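Iron-regulated ABC transporter siderophore-binding protein SirA (Staphylococcus aureus subsp. aureus, PDB 3MWF) binds the iron siderophore staphyloferrin B and probably delivers it to an ABC transporter for uptake into the staphylococcal cell. Local coordinates at residues F190-N193 / K194-K198; K249-K252 / N253-A256. All blocks are in the same frame, centred on the assembly; numbering follows the deposited sequence.

Both interactions lie in the half of the protein built round the mixed sheet that contains strands 163-168 and 222-227, on the same side of the chain's centre. Interaction 1 comes first along the chain and forms the start of helix 194-201; interaction 2 follows some fifty residues later, where helix 249-253 is followed by helix 255-258. Their centres are about 17 Å apart and their nearest atoms about 7 Å, so they do not touch directly. Asn219, just ahead of strand 222-227, joins them: its carbonyl oxygen accepts from Asn193 and its side chain from the backbone of Asp255, tying two helix starts to one loop.

Interaction 1 (F190-N193 / K194-K198); sequences FKRN and KDLQK
Asn193 closes an extended stretch of chain, 190-193, and the backbone turns at once into helix 194-201, whose first complete turn is fastened by Gln197 N bonding to Asn193 O at 2.9 Å. Lys198 N then bonds to Lys194 O and carries the helical pattern on. Asn193 is the N-cap, its side chain reaching forward over the first turn: Leu196 N donates to Asn193 OD1 at 2.9 Å, nearly straight at the hydrogen (167°) although the N-H comes from above the plane of the amide carbonyl. With chi1 at 75°, CG sits between the backbone N and the carbonyl carbon, which places OD1 within bonding distance of Leu196 N. The same amide lies across the base of Leu196, its ND2 3.7 Å from Leu196 CB.

Arg192 and Gln197 meet beside the cap. Gln197 bends at chi2 and brings OE1 back along the arginine chain, 3.4 Å from Arg192 CD. There Arg192 NH1 donates to Gln197 OE1 at 2.9 Å, in the guanidinium plane and on a lone pair of the amide oxygen, while the two flat groups are turned 44° from each other. One water links Arg192 N to the same oxygen, and a second accepts from both Arg192 NH1 and Gln197 NE2, so the pair is joined directly and through solvent.

Further bonds fix both polar groups: Arg192 NH2 donates to Ala177 O, and Gln197 NE2 to Asp201 farther along the helix. Asn193 ND2 bonds to the carbonyl oxygens of Leu217 and Asn219, in the loop leading to strand 222-227. Leu196 packs on Ala177 just after strand 173-176, and Arg192 rests on Asn186 of helix 179-187.

Interaction 2 (K249-K252 / N253-A256); sequences KEWK and NLDA
Leu254 folds back over the indole of Trp251, three residues earlier, and lays its CD1 methyl on one face of the six-membered ring. The methyl stands 4.0 Å from the centroid of that ring, displaced toward the rim, in a CH-pi contact whose closest approach is Leu254 CD1 to Trp251 CE3 at 3.5 Å. Trp251 holds CG anti to its backbone N (chi1 180°), which swings the ring alongside the chain leaving the helix, where the leucine can reach its face.

The backbone carrying this pair is the short, weakly bonded helix 249-253. Leu254 N donates to Trp251 O at 3.1 Å, a bond that spans the same two residues as the methyl-ring contact, and Asn253 N donates to Glu250 O at 3.2 Å. Both bonds step back three residues; the four-residue bonds from Asn253 N to Lys249 O and from Leu254 N to Glu250 O are weak.

Asn253 also bonds through its side chain, turned back along the helix. Its ND2 donates to Lys249 O at 2.8 Å with an N-H...O angle of 169°, and the oxygen lies close to the plane of the asparagine amide. That carbonyl oxygen is thus gripped mainly by the side chain, with the weak backbone N-H adding a second contact.

Trp251 and Leu254 together face strand 222-227: both touch Ile223, and the indole also meets Val225 and Met218. Leu254 further packs on Ile215 and occupies the N-cap position of helix 255-258, whose Asp255 N bonds to Asn219 OD1.

Interaction 1 (F190-N193 / K194-K198)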
loop_
_atom_site.group_PDB
_atom_site.type_symbol
_atom_site.label_atom_id
_atom_site.label_comp_id
_atom_site.label_asym_id
_atom_site.label_seq_id
_atom_site.Cartn_x
_atom_site.Cartn_y
_atom_site.Cartn_z
ATOM N N PHE A 190 8.103 -14.888 0.223
ATOM C CA PHE A 190 9.437 -14.346 0.380
ATOM C C PHE A 190 9.705 -14.210 1.858
ATOM O O PHE A 190 8.785 -13.944 2.617
ATOM C CB PHE A 190 9.546 -12.962 -0.270
ATOM C CG PHE A 190 9.556 -13.009 -1.791
ATOM C CD1 PHE A 190 10.745 -13.261 -2.484
ATOM C CD2 PHE A 190 8.382 -12.784 -2.508
ATOM C CE1 PHE A 190 10.772 -13.287 -3.877
ATOM C CE2 PHE A 190 8.388 -12.832 -3.940
ATOM C CZ PHE A 190 9.566 -13.081 -4.606
ATOM N N LYS A 191 10.967 -14.366 2.241
ATOM C CA LYS A 191 11.377 -14.204 3.644
ATOM C C LYS A 191 12.308 -13.010 3.788
ATOM O O LYS A 191 12.643 -12.334 2.807
ATOM C CB LYS A 191 12.067 -15.481 4.152
ATOM C CG LYS A 191 11.192 -16.699 4.067
ATOM C CD LYS A 191 9.899 -16.556 4.821
ATOM C CE LYS A 191 8.965 -17.775 4.613
ATOM N NZ LYS A 191 7.655 -17.592 5.285
ATOM N N ARG A 192 12.705 -12.727 5.039
ATOM C CA ARG A 192 13.562 -11.581 5.339
ATOM C C ARG A 192 14.805 -12.042 6.082
ATOM O O ARG A 192 14.754 -13.056 6.804
ATOM C CB ARG A 192 12.808 -10.596 6.243
ATOM C CG ARG A 192 11.459 -10.173 5.679
ATOM C CD ARG A 192 10.816 -9.106 6.554
ATOM N NE ARG A 192 9.463 -8.738 6.097
ATOM C CZ ARG A 192 8.321 -9.292 6.504
ATOM N NH1 ARG A 192 8.326 -10.293 7.404
ATOM N NH2 ARG A 192 7.162 -8.853 6.017
ATOM N N ASN A 193 15.897 -11.299 5.950
ATOM C CA ASN A 193 17.099 -11.602 6.738
ATOM C C ASN A 193 16.741 -11.525 8.210
ATOM O O ASN A 193 15.793 -10.839 8.597
ATOM C CB ASN A 193 18.308 -10.737 6.350
ATOM C CG ASN A 193 18.217 -9.323 6.865
ATOM O OD1 ASN A 193 18.276 -9.081 8.096
ATOM N ND2 ASN A 193 18.123 -8.362 5.946
ATOM N N LYS A 194 17.482 -12.255 9.040
ATOM C CA LYS A 194 17.105 -12.390 10.437
ATOM C C LYS A 194 16.965 -11.053 11.169
ATOM O O LYS A 194 16.011 -10.861 11.920
ATOM C CB LYS A 194 18.085 -13.331 11.168
ATOM C CG LYS A 194 17.833 -13.409 12.671
ATOM C CD LYS A 194 18.772 -14.412 13.344
ATOM C CE LYS A 194 18.508 -14.476 14.843
ATOM N NZ LYS A 194 19.249 -15.653 15.456
ATOM N N ASP A 195 17.876 -10.125 10.907
ATOM C CA ASP A 195 17.830 -8.850 11.625
ATOM C C ASP A 195 16.594 -8.036 11.202
ATOM O O ASP A 195 15.896 -7.414 12.021
ATOM C CB ASP A 195 19.137 -8.087 11.397
ATOM C CG ASP A 195 19.488 -7.138 12.581
ATOM O OD1 ASP A 195 18.846 -7.195 13.666
ATOM O OD2 ASP A 195 20.395 -6.323 12.399
ATOM N N LEU A 196 16.303 -8.045 9.906
ATOM C CA LEU A 196 15.097 -7.356 9.412
ATOM C C LEU A 196 13.816 -8.009 9.956
ATOM O O LEU A 196 12.844 -7.318 10.314
ATOM C CB LEU A 196 15.119 -7.383 7.870
ATOM C CG LEU A 196 14.020 -6.580 7.187
ATOM C CD1 LEU A 196 14.127 -5.130 7.564
ATOM C CD2 LEU A 196 14.194 -6.730 5.667
ATOM N N GLN A 197 13.813 -9.349 10.031
ATOM C CA GLN A 197 12.634 -10.046 10.523
ATOM C C GLN A 197 12.420 -9.711 11.998
ATOM O O GLN A 197 11.263 -9.556 12.456
ATOM C CB GLN A 197 12.766 -11.563 10.325
ATOM C CG GLN A 197 11.517 -12.333 10.726
ATOM C CD GLN A 197 10.321 -11.915 9.943
ATOM O OE1 GLN A 197 10.403 -11.754 8.710
ATOM N NE2 GLN A 197 9.211 -11.676 10.639
ATOM N N LYS A 198 13.528 -9.570 12.731
ATOM C CA LYS A 198 13.436 -9.180 14.143
ATOM C C LYS A 198 12.745 -7.818 14.283
ATOM O O LYS A 198 11.959 -7.615 15.217
ATOM C CB LYS A 198 14.828 -9.134 14.803
ATOM C CG LYS A 198 14.776 -8.702 16.281
ATOM C CD LYS A 198 16.118 -8.884 17.003
ATOM C CE LYS A 198 16.283 -10.286 17.632
ATOM N NZ LYS A 198 17.221 -11.165 16.868
HETATM O O HOH W 1 10.729 -13.762 7.153
HETATM O O HOH W 2 6.215 -11.586 9.351
#

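Interaction 2 (K249-K252 / N253-A256)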
loop_
_atom_site.group_PDB
_atom_site.type_symbol
_atom_site.label_atom_id
_atom_site.label_comp_id
_atom_site.label_asym_id
_atom_site.label_seq_id
_atom_site.Cartn_x
_atom_site.Cartn_y
_atom_site.Cartn_z
ATOM N N LYS A 249 30.247 1.480 -0.368
ATOM C CA LYS A 249 30.798 0.118 -0.233
ATOM C C LYS A 249 29.787 -0.840 0.404
ATOM O O LYS A 249 29.755 -2.026 0.067
ATOM C CB LYS A 249 32.114 0.117 0.551
ATOM C CG LYS A 249 32.027 0.639 1.987
ATOM C CD LYS A 249 32.825 -0.207 3.002
ATOM C CE LYS A 249 34.343 -0.209 2.779
ATOM N NZ LYS A 249 35.004 -1.184 3.722
ATOM N N GLU A 250 28.953 -0.302 1.306
ATOM C CA GLU A 250 27.908 -1.132 1.950
ATOM C C GLU A 250 26.925 -1.694 0.934
ATOM O O GLU A 250 26.584 -2.870 0.970
ATOM C CB GLU A 250 27.153 -0.349 3.041
ATOM C CG GLU A 250 27.979 0.008 4.281
ATOM C CD GLU A 250 28.800 1.299 4.159
ATOM O OE1 GLU A 250 28.788 1.978 3.095
ATOM O OE2 GLU A 250 29.454 1.662 5.169
ATOM N N TRP A 251 26.484 -0.853 -0.005
ATOM C CA TRP A 251 25.543 -1.309 -0.995
ATOM C C TRP A 251 26.192 -2.386 -1.877
ATOM O O TRP A 251 25.585 -3.398 -2.201
ATOM C CB TRP A 251 25.069 -0.113 -1.839
ATOM C CG TRP A 251 24.086 -0.481 -2.906
ATOM C CD1 TRP A 251 24.369 -0.748 -4.219
ATOM C CD2 TRP A 251 22.657 -0.582 -2.774
ATOM N NE1 TRP A 251 23.215 -1.014 -4.900
ATOM C CE2 TRP A 251 22.146 -0.915 -4.037
ATOM C CE3 TRP A 251 21.758 -0.400 -1.700
ATOM C CZ2 TRP A 251 20.778 -1.104 -4.269
ATOM C CZ3 TRP A 251 20.388 -0.578 -1.929
ATOM C CH2 TRP A 251 19.914 -0.935 -3.208
ATOM N N LYS A 252 27.441 -2.148 -2.243
ATOM C CA LYS A 252 28.129 -3.050 -3.162
ATOM C C LYS A 252 28.387 -4.430 -2.547
ATOM O O LYS A 252 28.614 -5.402 -3.265
ATOM C CB LYS A 252 29.397 -2.393 -3.657
ATOM C CG LYS A 252 29.032 -1.152 -4.448
ATOM C CD LYS A 252 30.224 -0.344 -4.865
ATOM C CE LYS A 252 29.731 0.888 -5.620
ATOM N NZ LYS A 252 28.431 0.600 -6.360
ATOM N N ASN A 253 28.262 -4.512 -1.228
ATOM C CA ASN A 253 28.453 -5.778 -0.522
ATOM C C ASN A 253 27.170 -6.559 -0.250
ATOM O O ASN A 253 27.221 -7.720 0.177
ATOM C CB ASN A 253 29.244 -5.559 0.756
ATOM C CG ASN A 253 30.743 -5.516 0.500
ATOM O OD1 ASN A 253 31.422 -6.520 0.632
ATOM N ND2 ASN A 253 31.239 -4.377 0.070
ATOM N N LEU A 254 26.015 -5.961 -0.551
ATOM C CA LEU A 254 24.764 -6.688 -0.429
ATOM C C LEU A 254 24.771 -7.897 -1.366
ATOM O O LEU A 254 25.236 -7.798 -2.516
ATOM C CB LEU A 254 23.559 -5.787 -0.762
ATOM C CG LEU A 254 23.345 -4.600 0.170
ATOM C CD1 LEU A 254 22.336 -3.620 -0.437
ATOM C CD2 LEU A 254 22.837 -5.071 1.533
ATOM N N ASP A 255 24.212 -9.007 -0.899
ATOM C CA ASP A 255 24.109 -10.222 -1.713
ATOM C C ASP A 255 23.405 -9.957 -3.043
ATOM O O ASP A 255 23.895 -10.356 -4.107
ATOM C CB ASP A 255 23.354 -11.322 -0.973
ATOM C CG ASP A 255 24.100 -11.832 0.262
ATOM O OD1 ASP A 255 25.289 -11.533 0.439
ATOM O OD2 ASP A 255 23.478 -12.538 1.061
ATOM N N ALA A 256 22.239 -9.313 -3.006
ATOM C CA ALA A 256 21.499 -9.132 -4.256
ATOM C C ALA A 256 22.279 -8.249 -5.251
ATOM O O ALA A 256 22.143 -8.428 -6.485
ATOM C CB ALA A 256 20.082 -8.558 -3.999
#